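Local atomic coordinates of putative hemoglobin-like oxygen-binding protein (Pseudoalteromonas haloplanktis, PDB entry 4UUR), a protein that probably binds oxygen at a heme iron, as a cold-adapted group II truncated hemoglobin from an Antarctic marine bacterium. Residues D107-M110 with Y111-K115; I101-D104 with L105-Q108; I65-V68 with F69-F72. All coordinates share one frame; numbering follows the deposited sequence.

Contact 1: D107-M110 with Y111-K115; sequences DQWM and YCMNK. With HEM (protoporphyrin IX containing Fe), chain C.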
# COMPACT_ATOMS: atom_id res chain seq x y z
N ASP A 107 2.76 -1.79 -11.95
CA ASP A 107 2.18 -3.13 -12.05
C ASP A 107 2.76 -4.07 -11.00
O ASP A 107 2.03 -4.89 -10.46
CB ASP A 107 2.41 -3.72 -13.44
CG ASP A 107 1.61 -3.01 -14.52
OD1 ASP A 107 0.54 -2.43 -14.27
OD2 ASP A 107 2.07 -3.05 -15.67
N GLN A 108 4.07 -3.98 -10.77
CA GLN A 108 4.73 -4.66 -9.65
C GLN A 108 4.13 -4.33 -8.28
O GLN A 108 3.99 -5.24 -7.44
CB GLN A 108 6.20 -4.31 -9.61
CG GLN A 108 7.01 -5.02 -10.67
CD GLN A 108 8.43 -4.53 -10.72
OE1 GLN A 108 9.15 -4.58 -9.74
NE2 GLN A 108 8.84 -4.03 -11.86
N TRP A 109 3.83 -3.05 -8.05
CA TRP A 109 3.20 -2.59 -6.81
C TRP A 109 1.80 -3.18 -6.71
O TRP A 109 1.42 -3.68 -5.64
CB TRP A 109 3.07 -1.08 -6.80
CG TRP A 109 2.94 -0.47 -5.47
CD1 TRP A 109 3.93 0.11 -4.73
CD2 TRP A 109 1.76 -0.39 -4.67
NE1 TRP A 109 3.44 0.58 -3.55
CE2 TRP A 109 2.10 0.29 -3.49
CE3 TRP A 109 0.44 -0.78 -4.85
CZ2 TRP A 109 1.16 0.55 -2.48
CZ3 TRP A 109 -0.49 -0.49 -3.83
CH2 TRP A 109 -0.13 0.14 -2.69
N MET A 110 1.02 -3.10 -7.80
CA MET A 110 -0.32 -3.72 -7.78
C MET A 110 -0.35 -5.24 -7.62
O MET A 110 -1.14 -5.78 -6.86
CB MET A 110 -1.15 -3.30 -8.97
CG MET A 110 -1.71 -1.90 -8.80
SD MET A 110 -2.51 -1.58 -7.20
CE MET A 110 -3.92 -2.68 -7.39
N TYR A 111 0.55 -5.92 -8.30
CA TYR A 111 0.71 -7.36 -8.17
C TYR A 111 0.90 -7.76 -6.71
O TYR A 111 0.23 -8.66 -6.22
CB TYR A 111 1.90 -7.77 -9.05
CG TYR A 111 2.43 -9.14 -8.79
CD1 TYR A 111 3.40 -9.34 -7.83
CD2 TYR A 111 1.99 -10.24 -9.54
CE1 TYR A 111 3.91 -10.60 -7.58
CE2 TYR A 111 2.51 -11.51 -9.31
CZ TYR A 111 3.47 -11.68 -8.35
OH TYR A 111 3.98 -12.91 -8.08
N CYS A 112 1.80 -7.08 -6.00
CA CYS A 112 1.97 -7.30 -4.57
C CYS A 112 0.70 -6.99 -3.79
O CYS A 112 0.34 -7.75 -2.90
CB CYS A 112 3.09 -6.42 -4.02
SG CYS A 112 4.71 -6.98 -4.51
N MET A 113 0.04 -5.86 -4.08
CA MET A 113 -1.15 -5.48 -3.27
C MET A 113 -2.42 -6.36 -3.59
O MET A 113 -3.20 -6.71 -2.69
CB MET A 113 -1.46 -4.00 -3.41
CG MET A 113 -2.67 -3.54 -2.63
SD MET A 113 -2.44 -3.88 -0.88
CE MET A 113 -1.30 -2.53 -0.44
N ASN A 114 -2.58 -6.74 -4.86
CA ASN A 114 -3.56 -7.81 -5.24
C ASN A 114 -3.37 -9.11 -4.44
O ASN A 114 -4.30 -9.64 -3.82
CB ASN A 114 -3.50 -8.10 -6.74
CG ASN A 114 -4.04 -6.94 -7.59
OD1 ASN A 114 -4.88 -6.16 -7.15
ND2 ASN A 114 -3.51 -6.79 -8.78
N LYS A 115 -2.17 -9.64 -4.46
CA LYS A 115 -1.88 -10.84 -3.69
C LYS A 115 -2.18 -10.68 -2.20
O LYS A 115 -2.68 -11.64 -1.55
CB LYS A 115 -0.43 -11.23 -3.88
CG LYS A 115 -0.15 -11.78 -5.27
CD LYS A 115 1.28 -12.28 -5.38
CE LYS A 115 1.36 -13.80 -5.44
NZ LYS A 115 1.12 -14.22 -6.86
CHA HEM C . 6.84 5.59 0.01
CHB HEM C . 7.45 3.32 -4.26
CHC HEM C . 2.64 3.53 -4.90
CHD HEM C . 2.12 4.83 -0.33
C1A HEM C . 7.42 4.99 -1.10
C2A HEM C . 8.79 4.80 -1.28
C3A HEM C . 8.95 4.14 -2.46
C4A HEM C . 7.68 3.93 -3.05
CMA HEM C . 10.27 3.72 -3.08
CAA HEM C . 9.91 5.23 -0.36
CBA HEM C . 9.78 4.67 1.06
CGA HEM C . 11.08 4.40 1.77
O1A HEM C . 11.91 3.52 1.45
O2A HEM C . 11.30 5.07 2.79
C1B HEM C . 6.17 3.22 -4.82
C2B HEM C . 5.90 2.83 -6.17
C3B HEM C . 4.54 2.90 -6.35
C4B HEM C . 4.01 3.40 -5.09
CMB HEM C . 6.98 2.36 -7.13
CAB HEM C . 3.57 2.66 -7.47
CBB HEM C . 3.97 2.47 -8.69
C1C HEM C . 2.04 3.81 -3.68
C2C HEM C . 0.66 3.75 -3.39
C3C HEM C . 0.53 4.16 -2.08
C4C HEM C . 1.84 4.40 -1.58
CMC HEM C . -0.42 3.37 -4.38
CAC HEM C . -0.66 4.26 -1.22
CBC HEM C . -1.85 3.79 -1.59
C1D HEM C . 3.38 5.17 0.05
C2D HEM C . 3.61 5.81 1.35
C3D HEM C . 4.91 6.01 1.43
C4D HEM C . 5.47 5.52 0.19
CMD HEM C . 2.62 6.20 2.41
CAD HEM C . 5.64 6.70 2.57
CBD HEM C . 5.80 8.16 2.12
CGD HEM C . 6.44 9.08 3.16
O1D HEM C . 6.93 8.65 4.22
O2D HEM C . 6.49 10.32 3.00
NA HEM C . 6.75 4.41 -2.18
NB HEM C . 5.02 3.54 -4.25
NC HEM C . 2.71 4.17 -2.58
ND HEM C . 4.51 4.97 -0.59
FE HEM C . 4.75 4.30 -2.33
O HOH W 1 4.86 2.28 -1.47
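Trp109 and Met113 lie side by side one turn apart on helix 103-120, forming part of the heme-pocket wall of a group II truncated globin. Met113 CB is 3.7 Å from Trp109 CZ3, and bends at chi2 (59°) and chi3 of the methionine bring CE back to the same end of the indole, 3.7 Å from CH2 of Trp109. This is the tight side. The indole lays one face against the porphyrin rim, HEM CHC sitting 3.3 Å above the ring plane but displaced toward the indole rim. At the indole edge, in its plane, Trp109 NE1 donates to water 1 at 3.0 Å. The same water binds the heme iron at 2.2 Å, so Trp109 probably helps hold the coordinated water in place, while His96 supplies the axial protein ligand. Phe134, on helix 124-141, backs both Met110 and Met113.

The solvent flank is looser. Lys115, exposed to solvent, runs its CD over one face of the Tyr111 ring, and its NZ makes a weak bond to the hydroxyl of Tyr111, which is also hydrogen-bonded to Asp48. Between the two, Asn114 crosses Met110, its OD1 3.6 Å from the methyl CE. Beneath it the backbone is closely drawn: Asn114 N reaches Met110 O at 2.6 Å, with an N-H...O angle of 171°.

Contact 2: I101-D104 with L105-Q108; sequences IDQD and LRDQ. With HEM (protoporphyrin IX containing Fe), chain C.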
# COMPACT_ATOMS: atom_id res chain seq x y z
N ILE A 101 8.95 6.46 -11.46
CA ILE A 101 7.93 5.40 -11.43
C ILE A 101 7.25 5.26 -12.80
O ILE A 101 6.48 6.13 -13.18
CB ILE A 101 6.87 5.77 -10.40
CG1 ILE A 101 7.52 5.95 -9.04
CG2 ILE A 101 5.77 4.72 -10.36
CD1 ILE A 101 6.59 6.49 -8.01
N ASP A 102 7.54 4.17 -13.51
CA ASP A 102 6.86 3.83 -14.78
C ASP A 102 5.73 2.78 -14.59
O ASP A 102 5.47 2.31 -13.48
CB ASP A 102 7.88 3.31 -15.82
CG ASP A 102 8.64 2.11 -15.33
OD1 ASP A 102 8.18 1.51 -14.33
OD2 ASP A 102 9.71 1.77 -15.88
N GLN A 103 5.05 2.44 -15.69
CA GLN A 103 4.00 1.43 -15.73
C GLN A 103 4.47 0.12 -15.09
O GLN A 103 3.79 -0.51 -14.28
CB GLN A 103 3.62 1.17 -17.21
CG GLN A 103 2.39 0.29 -17.44
CD GLN A 103 1.14 0.84 -16.78
OE1 GLN A 103 0.74 1.98 -17.06
NE2 GLN A 103 0.52 0.05 -15.90
N ASP A 104 5.66 -0.29 -15.49
CA ASP A 104 6.23 -1.51 -15.01
C ASP A 104 6.26 -1.59 -13.46
O ASP A 104 5.93 -2.62 -12.87
CB ASP A 104 7.62 -1.64 -15.63
CG ASP A 104 8.41 -2.80 -15.07
OD1 ASP A 104 7.80 -3.85 -14.74
OD2 ASP A 104 9.67 -2.63 -15.01
N LEU A 105 6.68 -0.50 -12.83
CA LEU A 105 6.76 -0.46 -11.38
C LEU A 105 5.39 -0.34 -10.74
O LEU A 105 5.16 -0.91 -9.68
CB LEU A 105 7.69 0.67 -10.90
CG LEU A 105 9.17 0.48 -11.16
CD1 LEU A 105 9.91 1.83 -10.95
CD2 LEU A 105 9.75 -0.60 -10.27
N ARG A 106 4.49 0.40 -11.37
CA ARG A 106 3.11 0.41 -10.94
C ARG A 106 2.48 -1.00 -10.92
O ARG A 106 1.78 -1.36 -9.97
CB ARG A 106 2.26 1.28 -11.84
CG ARG A 106 0.95 1.68 -11.16
CD ARG A 106 -0.29 1.56 -12.06
NE ARG A 106 -0.73 0.17 -12.22
CZ ARG A 106 -1.97 -0.29 -12.03
NH1 ARG A 106 -3.01 0.47 -11.68
NH2 ARG A 106 -2.17 -1.58 -12.19
N ASP A 107 2.76 -1.79 -11.95
CA ASP A 107 2.18 -3.13 -12.05
C ASP A 107 2.76 -4.07 -11.00
O ASP A 107 2.03 -4.89 -10.46
CB ASP A 107 2.41 -3.72 -13.44
CG ASP A 107 1.61 -3.01 -14.52
OD1 ASP A 107 0.54 -2.43 -14.27
OD2 ASP A 107 2.07 -3.05 -15.67
N GLN A 108 4.07 -3.98 -10.77
CA GLN A 108 4.73 -4.66 -9.65
C GLN A 108 4.13 -4.33 -8.28
O GLN A 108 3.99 -5.24 -7.44
CB GLN A 108 6.20 -4.31 -9.61
CG GLN A 108 7.01 -5.02 -10.67
CD GLN A 108 8.43 -4.53 -10.72
OE1 GLN A 108 9.15 -4.58 -9.74
NE2 GLN A 108 8.84 -4.03 -11.86
CHA HEM C . 6.84 5.59 0.01
CHB HEM C . 7.45 3.32 -4.26
CHC HEM C . 2.64 3.53 -4.90
CHD HEM C . 2.12 4.83 -0.33
C1A HEM C . 7.42 4.99 -1.10
C2A HEM C . 8.79 4.80 -1.28
C3A HEM C . 8.95 4.14 -2.46
C4A HEM C . 7.68 3.93 -3.05
CMA HEM C . 10.27 3.72 -3.08
CAA HEM C . 9.91 5.23 -0.36
CBA HEM C . 9.78 4.67 1.06
CGA HEM C . 11.08 4.40 1.77
O1A HEM C . 11.91 3.52 1.45
O2A HEM C . 11.30 5.07 2.79
C1B HEM C . 6.17 3.22 -4.82
C2B HEM C . 5.90 2.83 -6.17
C3B HEM C . 4.54 2.90 -6.35
C4B HEM C . 4.01 3.40 -5.09
CMB HEM C . 6.98 2.36 -7.13
CAB HEM C . 3.57 2.66 -7.47
CBB HEM C . 3.97 2.47 -8.69
C1C HEM C . 2.04 3.81 -3.68
C2C HEM C . 0.66 3.75 -3.39
C3C HEM C . 0.53 4.16 -2.08
C4C HEM C . 1.84 4.40 -1.58
CMC HEM C . -0.42 3.37 -4.38
CAC HEM C . -0.66 4.26 -1.22
CBC HEM C . -1.85 3.79 -1.59
C1D HEM C . 3.38 5.17 0.05
C2D HEM C . 3.61 5.81 1.35
C3D HEM C . 4.91 6.01 1.43
C4D HEM C . 5.47 5.52 0.19
CMD HEM C . 2.62 6.20 2.41
CAD HEM C . 5.64 6.70 2.57
CBD HEM C . 5.80 8.16 2.12
CGD HEM C . 6.44 9.08 3.16
O1D HEM C . 6.93 8.65 4.22
O2D HEM C . 6.49 10.32 3.00
NA HEM C . 6.75 4.41 -2.18
NB HEM C . 5.02 3.54 -4.25
NC HEM C . 2.71 4.17 -2.58
ND HEM C . 4.51 4.97 -0.59
FE HEM C . 4.75 4.30 -2.33
O HOH W 1 4.86 2.28 -1.47
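The amide of Gln103 meets the carboxylate of Asp107 with the two planes 43° apart. Asp107 OD1 lies practically in the amide plane, 3.0 Å from Gln103 NE2, yet the donor comes in from above the carboxylate; a second, weak bond runs from NE2 to OD2. The guanidinium of Arg106 approaches obliquely, its NE 3.9 Å from Gln103 NE2, and its NH2 forms a long salt bridge of 3.5 Å to Asp107 OD1. One residue further on, the pairing is reversed, the amide of Gln108 donating back to Asp104: NE2 meets Asp104 OD1 at 3.1 Å, with the oxygen near the amide plane but the nitrogen well above the carboxylate, the planes 51° apart. The other end of that amide, OE1, accepts from Leu54 N.

These pairs decorate the first turns of helix 103-120, which opens with an N-cap. Asp102 places CG between its backbone N and carbonyl carbon (chi1 58°), and this turns OD1 onto Leu105 N at 2.9 Å. Asp102 O accepts from Arg106 N, beginning the regular helical bonding, and Leu105 CG rests beside the capping OD1.

The inner face meets the heme rather than solvent. Ile101 CG2 lies 3.3 Å from vinyl carbon CBB of HEM, and Arg106 CA is 3.2 Å from that same CBB, so the vinyl is closely packed between the residue before the cap and the first turn.

Chemically, the acidic Asp102 and Asp104 at the amino end of the helix would probably be stabilised by its dipole, and Asp107, met by both Gln103 and Arg106, is likely to keep its negative charge. Arg106 NE, by contrast, is buried with no partner.

Contact 3: I65-V68 with F69-F72; sequences IRQV and FFEF. With HEM (protoporphyrin IX containing Fe), chain C.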
# COMPACT_ATOMS: atom_id res chain seq x y z
N ILE A 65 9.31 1.99 6.91
CA ILE A 65 8.30 2.07 5.86
C ILE A 65 7.12 1.11 6.13
O ILE A 65 5.98 1.42 5.78
CB ILE A 65 8.90 1.83 4.45
CG1 ILE A 65 7.88 2.10 3.36
CG2 ILE A 65 9.37 0.39 4.27
CD1 ILE A 65 7.34 3.50 3.39
N ARG A 66 7.39 -0.05 6.74
CA ARG A 66 6.32 -0.90 7.20
C ARG A 66 5.36 -0.10 8.12
O ARG A 66 4.12 -0.10 7.91
CB ARG A 66 6.85 -2.10 7.94
CG ARG A 66 7.40 -3.17 7.03
CD ARG A 66 8.00 -4.31 7.85
NE ARG A 66 8.56 -5.37 7.01
CZ ARG A 66 7.87 -6.39 6.47
NH1 ARG A 66 6.57 -6.57 6.64
NH2 ARG A 66 8.50 -7.27 5.74
N GLN A 67 5.94 0.57 9.11
CA GLN A 67 5.22 1.36 10.11
C GLN A 67 4.52 2.55 9.46
O GLN A 67 3.33 2.78 9.66
CB GLN A 67 6.19 1.82 11.20
CG GLN A 67 5.67 2.81 12.24
CD GLN A 67 4.47 2.30 13.01
OE1 GLN A 67 4.44 1.15 13.48
NE2 GLN A 67 3.46 3.15 13.14
N VAL A 68 5.24 3.29 8.63
CA VAL A 68 4.64 4.45 7.95
C VAL A 68 3.49 4.05 7.07
O VAL A 68 2.44 4.66 7.12
CB VAL A 68 5.69 5.22 7.13
CG1 VAL A 68 5.03 6.26 6.23
CG2 VAL A 68 6.65 5.92 8.07
N PHE A 69 3.67 3.02 6.23
CA PHE A 69 2.58 2.57 5.35
C PHE A 69 1.37 2.17 6.18
O PHE A 69 0.26 2.46 5.79
CB PHE A 69 3.02 1.39 4.49
CG PHE A 69 2.04 1.00 3.41
CD1 PHE A 69 1.59 1.92 2.50
CD2 PHE A 69 1.63 -0.28 3.27
CE1 PHE A 69 0.69 1.58 1.50
CE2 PHE A 69 0.80 -0.67 2.26
CZ PHE A 69 0.31 0.27 1.37
N PHE A 70 1.58 1.49 7.30
CA PHE A 70 0.48 1.15 8.21
C PHE A 70 -0.27 2.40 8.68
O PHE A 70 -1.51 2.48 8.54
CB PHE A 70 1.00 0.39 9.43
CG PHE A 70 0.11 0.49 10.64
CD1 PHE A 70 -1.14 -0.12 10.65
CD2 PHE A 70 0.54 1.17 11.78
CE1 PHE A 70 -1.96 -0.03 11.77
CE2 PHE A 70 -0.28 1.26 12.90
CZ PHE A 70 -1.54 0.67 12.89
N GLU A 71 0.49 3.36 9.22
CA GLU A 71 -0.04 4.65 9.62
C GLU A 71 -0.88 5.22 8.53
O GLU A 71 -1.95 5.74 8.79
CB GLU A 71 1.08 5.63 9.98
CG GLU A 71 1.66 5.43 11.36
CD GLU A 71 3.11 5.90 11.50
OE1 GLU A 71 3.63 6.79 10.78
OE2 GLU A 71 3.77 5.32 12.37
N PHE A 72 -0.42 5.10 7.28
CA PHE A 72 -1.22 5.64 6.16
C PHE A 72 -2.51 4.89 5.99
O PHE A 72 -3.58 5.52 5.86
CB PHE A 72 -0.46 5.65 4.86
CG PHE A 72 -1.31 5.92 3.67
CD1 PHE A 72 -1.71 7.22 3.35
CD2 PHE A 72 -1.72 4.86 2.84
CE1 PHE A 72 -2.50 7.45 2.22
CE2 PHE A 72 -2.49 5.08 1.73
CZ PHE A 72 -2.88 6.38 1.41
CHA HEM C . 6.84 5.59 0.01
CHB HEM C . 7.45 3.32 -4.26
CHC HEM C . 2.64 3.53 -4.90
CHD HEM C . 2.12 4.83 -0.33
C1A HEM C . 7.42 4.99 -1.10
C2A HEM C . 8.79 4.80 -1.28
C3A HEM C . 8.95 4.14 -2.46
C4A HEM C . 7.68 3.93 -3.05
CMA HEM C . 10.27 3.72 -3.08
CAA HEM C . 9.91 5.23 -0.36
CBA HEM C . 9.78 4.67 1.06
CGA HEM C . 11.08 4.40 1.77
O1A HEM C . 11.91 3.52 1.45
O2A HEM C . 11.30 5.07 2.79
C1B HEM C . 6.17 3.22 -4.82
C2B HEM C . 5.90 2.83 -6.17
C3B HEM C . 4.54 2.90 -6.35
C4B HEM C . 4.01 3.40 -5.09
CMB HEM C . 6.98 2.36 -7.13
CAB HEM C . 3.57 2.66 -7.47
CBB HEM C . 3.97 2.47 -8.69
C1C HEM C . 2.04 3.81 -3.68
C2C HEM C . 0.66 3.75 -3.39
C3C HEM C . 0.53 4.16 -2.08
C4C HEM C . 1.84 4.40 -1.58
CMC HEM C . -0.42 3.37 -4.38
CAC HEM C . -0.66 4.26 -1.22
CBC HEM C . -1.85 3.79 -1.59
C1D HEM C . 3.38 5.17 0.05
C2D HEM C . 3.61 5.81 1.35
C3D HEM C . 4.91 6.01 1.43
C4D HEM C . 5.47 5.52 0.19
CMD HEM C . 2.62 6.20 2.41
CAD HEM C . 5.64 6.70 2.57
CBD HEM C . 5.80 8.16 2.12
CGD HEM C . 6.44 9.08 3.16
O1D HEM C . 6.93 8.65 4.22
O2D HEM C . 6.49 10.32 3.00
NA HEM C . 6.75 4.41 -2.18
NB HEM C . 5.02 3.54 -4.25
NC HEM C . 2.71 4.17 -2.58
ND HEM C . 4.51 4.97 -0.59
FE HEM C . 4.75 4.30 -2.33
O HOH W 1 4.86 2.28 -1.47
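Gln67 and Glu71 cross on the outer side of helix 63-76, and theirs is the polar side-chain contact here. NE2 of Gln67 points almost straight at Glu71 OE2, but their separation of 2.3 Å is too short to be trusted in detail. The same NE2 lies at the edge of the Phe70 ring, in its plane, 3.8 Å from CD2. The other carboxylate oxygen, Glu71 OE1, is hydrogen-bonded to His87. On the heme side, Val68 CG1 lies 3.7 Å from propionate oxygen O1D of HEM, a methyl against a polar atom.

Backbone bonds of the regular i to i+4 kind join the turns, the straightest being Glu71 N to Gln67 O at 2.9 Å, with an N-H...O angle of 177°.

Apolar contacts face the heme. Ile65 CD1 packs on propionate carbon CBA of HEM at 3.6 Å. Phe69 CE1 is 4.0 Å from HEM CHD. Phe72, with CG anti to its backbone N (chi1 168°), sends CE2 obliquely to vinyl carbon CAC of HEM at 3.6 Å. Shortened to an alanine, this position would probably leave that vinyl group without its aromatic neighbour and Trp76 without its stacking partner.

Among the neighbours, helix 31-45 packs against Ile65 on the heme side and against Phe70 away from it, helix 83-87 against Val68, and helix 103-120 brings Trp109 and Met113 onto Phe69.

Along the chain contact 3, on helix 63-76, comes first; contact 2 follows at the start of helix 103-120, and contact 1 carries on along that helix, sharing Asp107 and Gln108 with it. Centres of contacts 1 and 2 are 10 Å apart, on one side of the chain's centre, whereas contact 3 lies on the opposite side, 17 Å from contact 1 and 20 Å from contact 2. Contacts 2 and 3 do not touch, their nearest atoms being about 11 Å apart, but Phe69 CZ packs on Met113 CE at 3.7 Å, joining contacts 1 and 3. All three meet the same heme; both helices line its water-bound side and reach different parts of its rim.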